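Local coordinates for uncharacterized protein ScGH5_18 (Streptomyces cattleya, PDB 7LR8), which probably hydrolyses the Manβ1-4GlcNAc linkage of N-glycan core fragments, as a family GH5 glycoside hydrolase of subfamily 18, at residues 200-212 against 367-379. The protein carries 1 engineered substitution. Numbering follows the deposited sequence.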
ATOM      1  N   ALA B 200      -2.975   3.096 -23.939  1.00 21.49           N
ATOM      2  CA  ALA B 200      -1.621   3.550 -24.257  1.00 23.34           C
ATOM      3  C   ALA B 200      -0.882   2.539 -25.126  1.00 25.00           C
ATOM      4  O   ALA B 200      -0.022   2.916 -25.932  1.00 21.36           O
ATOM      5  CB  ALA B 200      -0.824   3.791 -22.975  1.00 19.35           C
ATOM      6  N   ALA B 201      -1.209   1.252 -24.988  1.00 18.03           N
ATOM      7  CA  ALA B 201      -0.554   0.241 -25.816  1.00 25.14           C
ATOM      8  C   ALA B 201      -0.833   0.455 -27.301  1.00 25.52           C
ATOM      9  O   ALA B 201      -0.024   0.053 -28.141  1.00 25.28           O
ATOM     10  CB  ALA B 201      -0.996  -1.161 -25.395  1.00 24.09           C
ATOM     11  N   TRP B 202      -1.965   1.073 -27.647  1.00 24.55           N
ATOM     12  CA  TRP B 202      -2.291   1.362 -29.040  1.00 23.65           C
ATOM     13  C   TRP B 202      -2.062   2.815 -29.431  1.00 21.94           C
ATOM     14  O   TRP B 202      -1.902   3.095 -30.620  1.00 23.66           O
ATOM     15  CB  TRP B 202      -3.759   1.007 -29.339  1.00 26.79           C
ATOM     16  CG  TRP B 202      -4.166  -0.298 -28.731  1.00 30.97           C
ATOM     17  CD1 TRP B 202      -4.751  -0.490 -27.514  1.00 35.01           C
ATOM     18  CD2 TRP B 202      -3.988  -1.594 -29.300  1.00 28.49           C
ATOM     19  NE1 TRP B 202      -4.958  -1.828 -27.295  1.00 36.76           N
ATOM     20  CE2 TRP B 202      -4.498  -2.528 -28.378  1.00 32.06           C
ATOM     21  CE3 TRP B 202      -3.451  -2.057 -30.500  1.00 23.09           C
ATOM     22  CZ2 TRP B 202      -4.485  -3.897 -28.619  1.00 32.47           C
ATOM     23  CZ3 TRP B 202      -3.440  -3.414 -30.739  1.00 29.61           C
ATOM     24  CH2 TRP B 202      -3.953  -4.319 -29.804  1.00 32.64           C
ATOM     25  N   TYR B 203      -2.030   3.737 -28.470  1.00 22.29           N
ATOM     26  CA  TYR B 203      -2.163   5.155 -28.763  1.00 27.73           C
ATOM     27  C   TYR B 203      -0.939   6.006 -28.434  1.00 22.99           C
ATOM     28  O   TYR B 203      -0.816   7.103 -28.993  1.00 24.31           O
ATOM     29  CB  TYR B 203      -3.360   5.738 -27.994  1.00 25.09           C
ATOM     30  CG  TYR B 203      -4.734   5.338 -28.486  1.00 25.14           C
ATOM     31  CD1 TYR B 203      -4.914   4.578 -29.645  1.00 23.73           C
ATOM     32  CD2 TYR B 203      -5.861   5.736 -27.787  1.00 22.30           C
ATOM     33  CE1 TYR B 203      -6.202   4.234 -30.084  1.00 25.70           C
ATOM     34  CE2 TYR B 203      -7.135   5.404 -28.216  1.00 26.80           C
ATOM     35  CZ  TYR B 203      -7.304   4.659 -29.358  1.00 26.78           C
ATOM     36  OH  TYR B 203      -8.592   4.351 -29.766  1.00 23.56           O
ATOM     37  N   LEU B 204      -0.045   5.546 -27.557  1.00 25.80           N
ATOM     38  CA  LEU B 204       1.034   6.366 -26.999  1.00 23.79           C
ATOM     39  C   LEU B 204       2.364   5.982 -27.634  1.00 23.11           C
ATOM     40  O   LEU B 204       2.865   4.875 -27.409  1.00 24.90           O
ATOM     41  CB  LEU B 204       1.118   6.192 -25.485  1.00 29.09           C
ATOM     42  CG  LEU B 204       0.576   7.238 -24.517  1.00 37.93           C
ATOM     43  CD1 LEU B 204       1.292   7.103 -23.185  1.00 32.91           C
ATOM     44  CD2 LEU B 204       0.740   8.640 -25.078  1.00 38.27           C
ATOM     45  N   ASP B 205       2.955   6.906 -28.389  1.00 25.60           N
ATOM     46  CA  ASP B 205       4.299   6.677 -28.900  1.00 29.53           C
ATOM     47  C   ASP B 205       5.253   6.439 -27.737  1.00 29.53           C
ATOM     48  O   ASP B 205       5.126   7.053 -26.673  1.00 31.75           O
ATOM     49  CB  ASP B 205       4.779   7.869 -29.731  1.00 27.01           C
ATOM     50  CG  ASP B 205       3.896   8.151 -30.930  1.00 36.74           C
ATOM     51  OD1 ASP B 205       3.233   7.225 -31.437  1.00 34.89           O
ATOM     52  OD2 ASP B 205       3.868   9.312 -31.370  1.00 38.03           O
ATOM     53  N   ASP B 206       6.195   5.521 -27.930  1.00 31.70           N
ATOM     54  CA  ASP B 206       7.249   5.195 -26.969  1.00 27.33           C
ATOM     55  C   ASP B 206       6.740   4.486 -25.715  1.00 26.38           C
ATOM     56  O   ASP B 206       7.536   4.217 -24.812  1.00 28.22           O
ATOM     57  CB  ASP B 206       8.051   6.436 -26.552  1.00 36.98           C
ATOM     58  CG  ASP B 206       8.620   7.178 -27.743  1.00 50.75           C
ATOM     59  OD1 ASP B 206       9.122   6.512 -28.674  1.00 54.72           O
ATOM     60  OD2 ASP B 206       8.558   8.425 -27.752  1.00 56.55           O
ATOM     61  N   HIS B 207       5.454   4.158 -25.628  1.00 24.06           N
ATOM     62  CA  HIS B 207       4.964   3.350 -24.512  1.00 20.68           C
ATOM     63  C   HIS B 207       5.537   1.936 -24.610  1.00 20.60           C
ATOM     64  O   HIS B 207       5.553   1.355 -25.700  1.00 22.79           O
ATOM     65  CB  HIS B 207       3.430   3.330 -24.527  1.00 20.16           C
ATOM     66  CG  HIS B 207       2.817   2.647 -23.343  1.00 21.74           C
ATOM     67  ND1 HIS B 207       2.874   3.170 -22.068  1.00 20.35           N
ATOM     68  CD2 HIS B 207       2.107   1.494 -23.249  1.00 18.75           C
ATOM     69  CE1 HIS B 207       2.229   2.366 -21.239  1.00 16.82           C
ATOM     70  NE2 HIS B 207       1.767   1.336 -21.929  1.00 17.39           N
ATOM     71  N   PRO B 208       6.028   1.362 -23.505  1.00 23.53           N
ATOM     72  CA  PRO B 208       6.795   0.105 -23.604  1.00 21.12           C
ATOM     73  C   PRO B 208       5.952  -1.094 -23.981  1.00 25.16           C
ATOM     74  O   PRO B 208       6.487  -2.065 -24.534  1.00 22.21           O
ATOM     75  CB  PRO B 208       7.385  -0.065 -22.194  1.00 18.88           C
ATOM     76  CG  PRO B 208       7.282   1.268 -21.555  1.00 26.23           C
ATOM     77  CD  PRO B 208       6.074   1.931 -22.150  1.00 25.74           C
ATOM     78  N   PHE B 209       4.666  -1.079 -23.655  1.00 19.60           N
ATOM     79  CA  PHE B 209       3.774  -2.170 -24.012  1.00 21.27           C
ATOM     80  C   PHE B 209       3.191  -1.851 -25.375  1.00 23.11           C
ATOM     81  O   PHE B 209       2.660  -0.754 -25.582  1.00 20.85           O
ATOM     82  CB  PHE B 209       2.685  -2.349 -22.952  1.00 16.74           C
ATOM     83  CG  PHE B 209       3.171  -3.043 -21.696  1.00 18.84           C
ATOM     84  CD1 PHE B 209       3.869  -2.342 -20.718  1.00 18.14           C
ATOM     85  CD2 PHE B 209       2.906  -4.391 -21.488  1.00 22.05           C
ATOM     86  CE1 PHE B 209       4.314  -2.988 -19.553  1.00 19.63           C
ATOM     87  CE2 PHE B 209       3.344  -5.044 -20.335  1.00 20.20           C
ATOM     88  CZ  PHE B 209       4.054  -4.341 -19.364  1.00 20.66           C
ATOM     89  N   THR B 210       3.344  -2.776 -26.318  1.00 21.75           N
ATOM     90  CA  THR B 210       3.098  -2.479 -27.721  1.00 22.51           C
ATOM     91  C   THR B 210       1.841  -3.168 -28.239  1.00 26.00           C
ATOM     92  O   THR B 210       1.308  -4.086 -27.602  1.00 23.91           O
ATOM     93  CB  THR B 210       4.293  -2.917 -28.579  1.00 21.63           C
ATOM     94  OG1 THR B 210       4.392  -4.350 -28.564  1.00 21.57           O
ATOM     95  CG2 THR B 210       5.598  -2.304 -28.052  1.00 21.95           C
ATOM     96  N   PRO B 211       1.330  -2.741 -29.399  1.00 21.37           N
ATOM     97  CA  PRO B 211       0.244  -3.512 -30.026  1.00 23.12           C
ATOM     98  C   PRO B 211       0.637  -4.952 -30.300  1.00 20.67           C
ATOM     99  O   PRO B 211      -0.185  -5.863 -30.157  1.00 22.10           O
ATOM    100  CB  PRO B 211      -0.026  -2.745 -31.325  1.00 21.83           C
ATOM    101  CG  PRO B 211       0.477  -1.345 -31.064  1.00 19.88           C
ATOM    102  CD  PRO B 211       1.662  -1.520 -30.159  1.00 22.66           C
ATOM    103  N   ALA B 212       1.887  -5.182 -30.690  1.00 22.16           N
ATOM    104  CA  ALA B 212       2.338  -6.548 -30.932  1.00 22.96           C
ATOM    105  C   ALA B 212       2.251  -7.399 -29.665  1.00 24.89           C
ATOM    106  O   ALA B 212       1.855  -8.571 -29.729  1.00 25.07           O
ATOM    107  CB  ALA B 212       3.763  -6.533 -31.480  1.00 24.77           C
ATOM    108  N   GLY B 367       9.713  -1.561 -37.510  1.00 50.30           N
ATOM    109  CA  GLY B 367       9.979  -2.421 -36.375  1.00 52.37           C
ATOM    110  C   GLY B 367       8.704  -2.952 -35.747  1.00 47.10           C
ATOM    111  O   GLY B 367       7.609  -2.858 -36.301  1.00 41.91           O
ATOM    112  N   ASP B 368       8.861  -3.516 -34.550  1.00 44.21           N
ATOM    113  CA  ASP B 368       7.743  -4.098 -33.821  1.00 45.59           C
ATOM    114  C   ASP B 368       7.354  -3.289 -32.591  1.00 40.77           C
ATOM    115  O   ASP B 368       6.493  -3.728 -31.821  1.00 39.39           O
ATOM    116  CB  ASP B 368       8.068  -5.537 -33.419  1.00 60.51           C
ATOM    117  CG  ASP B 368       7.976  -6.498 -34.585  1.00 71.07           C
ATOM    118  OD1 ASP B 368       6.973  -6.436 -35.330  1.00 69.06           O
ATOM    119  OD2 ASP B 368       8.913  -7.309 -34.762  1.00 78.09           O
ATOM    120  N   GLN B 369       7.959  -2.120 -32.391  1.00 44.57           N
ATOM    121  CA  GLN B 369       7.709  -1.301 -31.215  1.00 42.40           C
ATOM    122  C   GLN B 369       6.774  -0.125 -31.484  1.00 41.33           C
ATOM    123  O   GLN B 369       6.581   0.708 -30.595  1.00 38.18           O
ATOM    124  CB  GLN B 369       9.034  -0.808 -30.640  1.00 39.91           C
ATOM    125  CG  GLN B 369       9.953  -1.952 -30.236  1.00 50.41           C
ATOM    126  CD  GLN B 369      11.308  -1.486 -29.756  1.00 61.67           C
ATOM    127  OE1 GLN B 369      11.533  -0.293 -29.558  1.00 62.66           O
ATOM    128  NE2 GLN B 369      12.223  -2.432 -29.558  1.00 65.93           N
ATOM    129  N   ALA B 370       6.206  -0.040 -32.687  1.00 31.29           N
ATOM    130  CA  ALA B 370       5.177   0.938 -33.028  1.00 34.44           C
ATOM    131  C   ALA B 370       5.513   2.367 -32.588  1.00 34.29           C
ATOM    132  O   ALA B 370       4.769   2.973 -31.812  1.00 30.62           O
ATOM    133  CB  ALA B 370       3.834   0.506 -32.456  1.00 31.16           C
ATOM    134  N   PRO B 371       6.619   2.937 -33.078  1.00 33.43           N
ATOM    135  CA  PRO B 371       7.019   4.286 -32.630  1.00 32.17           C
ATOM    136  C   PRO B 371       6.105   5.414 -33.108  1.00 36.47           C
ATOM    137  O   PRO B 371       6.252   6.544 -32.622  1.00 33.76           O
ATOM    138  CB  PRO B 371       8.421   4.442 -33.223  1.00 36.09           C
ATOM    139  CG  PRO B 371       8.381   3.584 -34.448  1.00 33.97           C
ATOM    140  CD  PRO B 371       7.562   2.388 -34.068  1.00 34.02           C
ATOM    141  N   ALA B 372       5.183   5.163 -34.038  1.00 30.88           N
ATOM    142  CA  ALA B 372       4.293   6.215 -34.519  1.00 27.77           C
ATOM    143  C   ALA B 372       2.833   5.809 -34.374  1.00 32.39           C
ATOM    144  O   ALA B 372       1.988   6.189 -35.190  1.00 33.63           O
ATOM    145  CB  ALA B 372       4.610   6.581 -35.970  1.00 29.18           C
ATOM    146  N   ARG B 373       2.514   5.047 -33.329  1.00 24.87           N
ATOM    147  CA  ARG B 373       1.162   4.535 -33.162  1.00 24.54           C
ATOM    148  C   ARG B 373       0.153   5.623 -32.841  1.00 27.36           C
ATOM    149  O   ARG B 373      -1.054   5.361 -32.922  1.00 25.08           O
ATOM    150  CB  ARG B 373       1.136   3.470 -32.067  1.00 24.68           C
ATOM    151  CG  ARG B 373       1.336   4.001 -30.655  1.00 23.59           C
ATOM    152  CD  ARG B 373       1.503   2.844 -29.670  1.00 24.11           C
ATOM    153  NE  ARG B 373       2.891   2.410 -29.561  1.00 25.69           N
ATOM    154  CZ  ARG B 373       3.387   1.783 -28.506  1.00 26.98           C
ATOM    155  NH1 ARG B 373       2.605   1.510 -27.474  1.00 26.91           N
ATOM    156  NH2 ARG B 373       4.671   1.445 -28.484  1.00 28.75           N
ATOM    157  N   SER B 374       0.604   6.834 -32.499  1.00 23.84           N
ATOM    158  CA  SER B 374      -0.341   7.896 -32.176  1.00 24.02           C
ATOM    159  C   SER B 374      -1.240   8.272 -33.353  1.00 24.36           C
ATOM    160  O   SER B 374      -2.243   8.961 -33.140  1.00 24.15           O
ATOM    161  CB  SER B 374       0.406   9.135 -31.667  1.00 25.79           C
ATOM    162  OG  SER B 374       1.353   9.596 -32.611  1.00 26.98           O
ATOM    163  N   VAL B 375      -0.925   7.835 -34.576  1.00 26.01           N
ATOM    164  CA  VAL B 375      -1.862   8.026 -35.679  1.00 27.61           C
ATOM    165  C   VAL B 375      -3.151   7.259 -35.429  1.00 25.24           C
ATOM    166  O   VAL B 375      -4.181   7.548 -36.053  1.00 23.90           O
ATOM    167  CB  VAL B 375      -1.233   7.607 -37.024  1.00 28.64           C
ATOM    168  CG1 VAL B 375      -0.024   8.485 -37.344  1.00 28.98           C
ATOM    169  CG2 VAL B 375      -0.868   6.118 -37.021  1.00 26.01           C
ATOM    170  N   CYS B 376      -3.119   6.286 -34.525  1.00 22.33           N
ATOM    171  CA  CYS B 376      -4.289   5.501 -34.166  1.00 24.02           C
ATOM    172  C   CYS B 376      -5.115   6.145 -33.066  1.00 26.20           C
ATOM    173  O   CYS B 376      -6.249   5.708 -32.835  1.00 22.97           O
ATOM    174  CB  CYS B 376      -3.865   4.100 -33.716  1.00 24.33           C
ATOM    175  SG  CYS B 376      -3.005   3.146 -34.987  1.00 25.68           S
ATOM    176  N   ALA B 377      -4.570   7.154 -32.385  1.00 21.52           N
ATOM    177  CA  ALA B 377      -5.231   7.795 -31.264  1.00 22.70           C
ATOM    178  C   ALA B 377      -6.289   8.770 -31.760  1.00 23.34           C
ATOM    179  O   ALA B 377      -6.293   9.144 -32.935  1.00 26.71           O
ATOM    180  CB  ALA B 377      -4.204   8.534 -30.409  1.00 23.87           C
ATOM    181  N   PRO B 378      -7.207   9.187 -30.888  1.00 24.34           N
ATOM    182  CA  PRO B 378      -8.144  10.256 -31.263  1.00 28.44           C
ATOM    183  C   PRO B 378      -7.405  11.452 -31.849  1.00 29.93           C
ATOM    184  O   PRO B 378      -6.389  11.901 -31.316  1.00 29.24           O
ATOM    185  CB  PRO B 378      -8.830  10.601 -29.936  1.00 35.09           C
ATOM    186  CG  PRO B 378      -8.793   9.304 -29.162  1.00 30.30           C
ATOM    187  CD  PRO B 378      -7.496   8.639 -29.546  1.00 26.49           C
ATOM    188  N   GLY B 379      -7.916  11.964 -32.970  1.00 28.67           N
ATOM    189  CA  GLY B 379      -7.235  13.008 -33.707  1.00 34.93           C
ATOM    190  C   GLY B 379      -6.246  12.511 -34.741  1.00 32.86           C
ATOM    191  O   GLY B 379      -5.833  13.297 -35.605  1.00 36.38           O
TER
HETATM  192  O   HOH W   1       7.953   8.126 -31.277  1.00 54.55           O
HETATM  193  O   HOH W   2       6.708  -5.190 -29.600  1.00 29.00           O
HETATM  194  O   HOH W   3       3.937  -3.280 -32.036  1.00 25.99           O
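R373 reaches from 367-379 into the bend of 200-212, its guanidinium meeting the carbonyls of H207 and F209. CB and CG both lie 3.4 Å from W202 O; chi1 of 71° sets CG between the backbone N and carbonyl carbon of R373, which keeps the start of the chain against the end of helix 200-203. CD then passes L204 O, and a bend at chi3 (87°) turns the guanidinium across the turn. NE donates within its own segment to A370 O at 3.0 Å, nearly straight (178°) and in the guanidinium plane, which helps to set the rotation of the group. NH1 bonds F209 O at 3.0 Å and, weakly, A200 O; NH2 divides its hydrogens between H207 O and Q369 O, both at 2.9 Å. L204 O sits over one face and P211 CD over the other. With four backbone carbonyls gripped by clear bonds, a methionine in its place would probably leave these carbonyl oxygens, those of H207 and F209 among buried residues, without their donor and the two segments less firmly joined.

Beside it, D205 receives S374 with both carboxylate oxygens, each on its syn side, though both donors are tilted out of the carboxylate plane: OD1 takes S374 N at 2.9 Å and OD2 takes S374 OG at 2.8 Å. Further along, the Y203 ring offers one face to A377 CA, 3.7 Å from its centroid and close to the normal, and to P378 CD, two CH-pi contacts; Y248 and L249 of helix 240-253 also touch this tyrosine. At the other end, two waters link D368 O to T210 OG1 and A212 N, while T210 OG1 caps H213 N. The evidence places this contact at the rim of the (beta/alpha)8 barrel typical of GH5 enzymes, where the loop following strand 194-196 is pinned to the C-terminal region with its small parallel sheet.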